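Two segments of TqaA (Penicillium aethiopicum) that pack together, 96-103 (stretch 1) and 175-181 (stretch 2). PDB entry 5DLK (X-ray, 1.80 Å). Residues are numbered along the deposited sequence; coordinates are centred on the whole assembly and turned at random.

Stretch 1 (96-103) SILRTSFV
Stretch 2 (175-181) QISHSQW

A single side-chain amide can link two pieces of chain far apart in sequence, and the contact between residues 96-103 and 175-181 of TqaA is a clear example: the one direct hydrogen bond between the stretches is made by Gln-180, whose carboxamide serves its own segment with the oxygen and the other segment with the nitrogen. NE2 of Gln-180 donates to O of Ile-97 at 2.9 Å, with an N-H...O angle of 143°. On the other end of the amide, the backbone N of Ser-177 donates to OE1 of Gln-180 at 3.0 Å and 157°. The remaining hydrogen of the amide is used as well, since NE2 of Gln-180 donates to a water 3.0 Å away. That water in turn donates to O of Leu-98 at 3.0 Å and to O of Thr-100 at 2.9 Å, so both amide hydrogens end, directly or through solvent, on backbone carbonyls of the first stretch.

The first backbone turns before it becomes a strand, and the carbonyls lie along that path. Residues 96-98 form a 3-10 segment, with phi/psi of -66/-23, -62/-30 and -77/-14. Arg-99, at -111/32, leads into a strand over 100-103, where phi runs from -100 to -139° and psi from 131 to 169°. The turn is tied by Arg-99 N to Ser-96 O (3.0 Å) and Thr-100 N to Ile-97 O (3.3 Å), while Thr-100 (chi1 m) donates from OG1 to Ser-96 O at 2.8 Å. O of Ile-97 thus accepts from its own turn and from Gln-180.

The second stretch is extended over 175-177 and then bends: His-178 and Ser-179 adopt -66/-10 and -66/-8, Gln-180 -118/4, and Trp-181 returns to -157/166. Gln-180 N closes the bend on Ser-177 O at 2.8 Å. A hydrogen bond of 2.8 Å also joins the hydroxyls OG of Ser-177 (t) and OG of Ser-179 (p).

In register, the CA atoms of Ile-97 and Gln-180 lie nearest, 6.0 Å apart. The CA-to-CB bond of Gln-180 points toward the first stretch (chi1 m, chi2 t, chi3 -70°), and the methylenes pack while the amide bonds. CG1 of Ile-97 (chi1 t, chi2 p) approaches CB of Gln-180 at 3.7 Å, and CE1 of Phe-102 lies 4.0 Å from CG of Gln-180, which sits at the ring edge, near its plane. Phe-102 (chi1 m, chi2 84°) also brings CZ to 3.3 Å from OG of Ser-179, an oblique approach.

A small apolar contact extends the interface: CD2 of Leu-98 (m, t) meets CD1 of Ile-176 (t, t) at 3.9 Å. The CA-to-CB bond of Leu-98 points sideways, but the end of the side chain comes nearer to the second stretch. Altogether 282 Å² is buried, summed over both sides. The general lesson is that a glutamine can combine methylene packing with amide bonding at a compact junction.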

ATOM      1  N   SER A  96       3.295   0.027  17.118  1.00 22.30           N
ATOM      2  CA  SER A  96       1.932   0.266  17.582  1.00 24.25           C
ATOM      3  C   SER A  96       0.880   0.057  16.485  1.00 20.78           C
ATOM      4  O   SER A  96      -0.283  -0.225  16.788  1.00 22.07           O
ATOM      5  CB  SER A  96       1.808   1.672  18.178  1.00 30.68           C
ATOM      6  OG  SER A  96       1.915   2.671  17.185  1.00 26.71           O
ATOM      7  N   ILE A  97       1.275   0.168  15.213  1.00 19.84           N
ATOM      8  CA  ILE A  97       0.322  -0.087  14.136  1.00 20.37           C
ATOM      9  C   ILE A  97      -0.183  -1.539  14.190  1.00 20.93           C
ATOM     10  O   ILE A  97      -1.322  -1.812  13.826  1.00 20.93           O
ATOM     11  CB  ILE A  97       0.936   0.210  12.731  1.00 20.08           C
ATOM     12  CG1 ILE A  97      -0.152   0.185  11.648  1.00 22.62           C
ATOM     13  CG2 ILE A  97       2.021  -0.787  12.383  1.00 19.45           C
ATOM     14  CD1 ILE A  97      -1.280   1.135  11.898  1.00 23.00           C
ATOM     15  N   LEU A  98       0.649  -2.458  14.686  1.00 20.91           N
ATOM     16  CA  LEU A  98       0.262  -3.868  14.775  1.00 21.52           C
ATOM     17  C   LEU A  98      -0.688  -4.122  15.966  1.00 25.98           C
ATOM     18  O   LEU A  98      -1.331  -5.173  16.039  1.00 25.56           O
ATOM     19  CB  LEU A  98       1.508  -4.767  14.872  1.00 22.79           C
ATOM     20  CG  LEU A  98       2.555  -4.681  13.761  1.00 27.33           C
ATOM     21  CD1 LEU A  98       3.707  -5.661  13.976  1.00 26.04           C
ATOM     22  CD2 LEU A  98       1.927  -4.883  12.380  1.00 24.25           C
ATOM     23  N   ARG A  99      -0.796  -3.162  16.886  1.00 24.03           N
ATOM     24  CA  ARG A  99      -1.796  -3.279  17.949  1.00 23.84           C
ATOM     25  C   ARG A  99      -2.892  -2.253  17.776  1.00 25.10           C
ATOM     26  O   ARG A  99      -3.465  -1.763  18.751  1.00 27.28           O
ATOM     27  CB  ARG A  99      -1.158  -3.134  19.335  1.00 26.20           C
ATOM     28  CG  ARG A  99       0.208  -2.518  19.351  1.00 26.42           C
ATOM     29  CD  ARG A  99       0.847  -2.661  20.738  1.00 32.28           C
ATOM     30  NE  ARG A  99       2.110  -1.945  20.768  1.00 28.69           N
ATOM     31  CZ  ARG A  99       2.225  -0.668  21.097  1.00 25.76           C
ATOM     32  NH1 ARG A  99       1.149   0.021  21.456  1.00 30.68           N
ATOM     33  NH2 ARG A  99       3.408  -0.088  21.069  1.00 28.71           N
ATOM     34  N   THR A 100      -3.181  -1.917  16.523  1.00 23.14           N
ATOM     35  CA  THR A 100      -4.236  -0.964  16.234  1.00 20.47           C
ATOM     36  C   THR A 100      -5.532  -1.653  15.808  1.00 22.70           C
ATOM     37  O   THR A 100      -5.531  -2.609  15.025  1.00 22.67           O
ATOM     38  CB  THR A 100      -3.764   0.036  15.134  1.00 20.36           C
ATOM     39  OG1 THR A 100      -2.645   0.772  15.627  1.00 23.19           O
ATOM     40  CG2 THR A 100      -4.844   0.995  14.792  1.00 23.56           C
ATOM     41  N   SER A 101      -6.635  -1.135  16.336  1.00 21.29           N
ATOM     42  CA  SER A 101      -7.985  -1.559  16.042  1.00 24.34           C
ATOM     43  C   SER A 101      -8.677  -0.432  15.264  1.00 27.56           C
ATOM     44  O   SER A 101      -8.444   0.752  15.545  1.00 25.75           O
ATOM     45  CB  SER A 101      -8.707  -1.880  17.366  1.00 23.39           C
ATOM     46  OG  SER A 101     -10.112  -1.793  17.266  1.00 27.97           O
ATOM     47  N   PHE A 102      -9.497  -0.787  14.280  1.00 25.07           N
ATOM     48  CA  PHE A 102     -10.169   0.210  13.451  1.00 25.24           C
ATOM     49  C   PHE A 102     -11.664   0.133  13.641  1.00 26.91           C
ATOM     50  O   PHE A 102     -12.250  -0.947  13.579  1.00 26.86           O
ATOM     51  CB  PHE A 102      -9.847   0.016  11.955  1.00 21.88           C
ATOM     52  CG  PHE A 102      -8.399   0.136  11.628  1.00 23.48           C
ATOM     53  CD1 PHE A 102      -7.549  -0.946  11.770  1.00 23.18           C
ATOM     54  CD2 PHE A 102      -7.882   1.332  11.137  1.00 26.39           C
ATOM     55  CE1 PHE A 102      -6.199  -0.830  11.466  1.00 21.04           C
ATOM     56  CE2 PHE A 102      -6.549   1.455  10.832  1.00 24.86           C
ATOM     57  CZ  PHE A 102      -5.698   0.378  10.999  1.00 24.87           C
ATOM     58  N   VAL A 103     -12.294   1.278  13.871  1.00 25.80           N
ATOM     59  CA  VAL A 103     -13.746   1.320  13.821  1.00 27.05           C
ATOM     60  C   VAL A 103     -14.175   2.587  13.115  1.00 30.46           C
ATOM     61  O   VAL A 103     -13.373   3.483  12.863  1.00 30.25           O
ATOM     62  CB  VAL A 103     -14.419   1.281  15.234  1.00 28.99           C
ATOM     63  CG1 VAL A 103     -14.065   0.008  15.985  1.00 28.16           C
ATOM     64  CG2 VAL A 103     -14.036   2.505  16.049  1.00 28.93           C
ATOM     65  N   GLN A 175      -1.271 -12.332   9.710  1.00 21.96           N
ATOM     66  CA  GLN A 175      -2.366 -11.698   8.984  1.00 21.07           C
ATOM     67  C   GLN A 175      -2.321 -10.204   9.253  1.00 21.16           C
ATOM     68  O   GLN A 175      -1.911  -9.774  10.324  1.00 18.07           O
ATOM     69  CB  GLN A 175      -3.716 -12.295   9.377  1.00 22.44           C
ATOM     70  CG  GLN A 175      -3.880 -13.720   8.879  1.00 22.54           C
ATOM     71  CD  GLN A 175      -5.228 -14.307   9.202  1.00 21.72           C
ATOM     72  OE1 GLN A 175      -6.093 -13.642   9.780  1.00 23.34           O
ATOM     73  NE2 GLN A 175      -5.419 -15.568   8.833  1.00 22.72           N
ATOM     74  N   ILE A 176      -2.710  -9.408   8.261  1.00 19.57           N
ATOM     75  CA  ILE A 176      -2.541  -7.967   8.384  1.00 20.21           C
ATOM     76  C   ILE A 176      -3.357  -7.253   7.295  1.00 19.52           C
ATOM     77  O   ILE A 176      -3.475  -7.729   6.163  1.00 18.15           O
ATOM     78  CB  ILE A 176      -1.026  -7.576   8.318  1.00 19.33           C
ATOM     79  CG1 ILE A 176      -0.812  -6.075   8.575  1.00 17.99           C
ATOM     80  CG2 ILE A 176      -0.378  -8.047   7.016  1.00 18.18           C
ATOM     81  CD1 ILE A 176       0.664  -5.693   8.762  1.00 21.47           C
ATOM     82  N   SER A 177      -3.925  -6.111   7.666  1.00 19.78           N
ATOM     83  CA  SER A 177      -4.635  -5.234   6.737  1.00 18.67           C
ATOM     84  C   SER A 177      -3.633  -4.289   6.062  1.00 17.79           C
ATOM     85  O   SER A 177      -2.689  -3.829   6.694  1.00 17.32           O
ATOM     86  CB  SER A 177      -5.714  -4.437   7.491  1.00 20.24           C
ATOM     87  OG  SER A 177      -6.207  -3.369   6.696  1.00 21.96           O
ATOM     88  N   HIS A 178      -3.830  -3.976   4.780  1.00 17.88           N
ATOM     89  CA  HIS A 178      -2.909  -3.077   4.082  1.00 14.85           C
ATOM     90  C   HIS A 178      -2.983  -1.648   4.668  1.00 16.15           C
ATOM     91  O   HIS A 178      -2.126  -0.810   4.398  1.00 18.38           O
ATOM     92  CB  HIS A 178      -3.216  -3.108   2.566  1.00 17.46           C
ATOM     93  CG  HIS A 178      -2.058  -2.765   1.678  1.00 16.78           C
ATOM     94  ND1 HIS A 178      -1.036  -1.902   2.052  1.00 18.47           N
ATOM     95  CD2 HIS A 178      -1.751  -3.158   0.419  1.00 18.01           C
ATOM     96  CE1 HIS A 178      -0.172  -1.788   1.069  1.00 18.89           C
ATOM     97  NE2 HIS A 178      -0.587  -2.532   0.052  1.00 20.84           N
ATOM     98  N   SER A 179      -3.971  -1.386   5.523  1.00 18.95           N
ATOM     99  CA  SER A 179      -3.972  -0.133   6.282  1.00 17.48           C
ATOM    100  C   SER A 179      -2.799  -0.075   7.259  1.00 19.47           C
ATOM    101  O   SER A 179      -2.540   0.971   7.857  1.00 19.29           O
ATOM    102  CB  SER A 179      -5.282   0.048   7.054  1.00 19.73           C
ATOM    103  OG  SER A 179      -5.470  -0.999   8.013  1.00 21.03           O
ATOM    104  N   GLN A 180      -2.080  -1.193   7.399  1.00 18.48           N
ATOM    105  CA  GLN A 180      -1.050  -1.323   8.435  1.00 19.61           C
ATOM    106  C   GLN A 180       0.356  -1.552   7.894  1.00 18.67           C
ATOM    107  O   GLN A 180       1.299  -1.742   8.669  1.00 21.64           O
ATOM    108  CB  GLN A 180      -1.422  -2.480   9.398  1.00 15.21           C
ATOM    109  CG  GLN A 180      -2.758  -2.279  10.089  1.00 16.96           C
ATOM    110  CD  GLN A 180      -3.191  -3.529  10.854  1.00 20.51           C
ATOM    111  OE1 GLN A 180      -3.543  -4.540  10.250  1.00 18.00           O
ATOM    112  NE2 GLN A 180      -3.130  -3.470  12.190  1.00 21.65           N
ATOM    113  N   TRP A 181       0.530  -1.528   6.571  1.00 19.18           N
ATOM    114  CA  TRP A 181       1.859  -1.730   6.009  1.00 17.87           C
ATOM    115  C   TRP A 181       1.943  -1.111   4.607  1.00 20.78           C
ATOM    116  O   TRP A 181       0.922  -0.750   4.023  1.00 18.02           O
ATOM    117  CB  TRP A 181       2.217  -3.235   5.945  1.00 19.91           C
ATOM    118  CG  TRP A 181       1.367  -4.013   4.986  1.00 19.56           C
ATOM    119  CD1 TRP A 181       0.151  -4.569   5.241  1.00 18.58           C
ATOM    120  CD2 TRP A 181       1.648  -4.282   3.603  1.00 20.69           C
ATOM    121  NE1 TRP A 181      -0.334  -5.189   4.119  1.00 19.91           N
ATOM    122  CE2 TRP A 181       0.565  -5.028   3.098  1.00 19.36           C
ATOM    123  CE3 TRP A 181       2.712  -3.975   2.748  1.00 22.14           C
ATOM    124  CZ2 TRP A 181       0.505  -5.468   1.770  1.00 20.86           C
ATOM    125  CZ3 TRP A 181       2.654  -4.413   1.421  1.00 20.76           C
ATOM    126  CH2 TRP A 181       1.563  -5.148   0.949  1.00 23.02           C
TER
HETATM  127  O   HOH W   1      -3.900  -4.992  14.599  1.00 20.25           O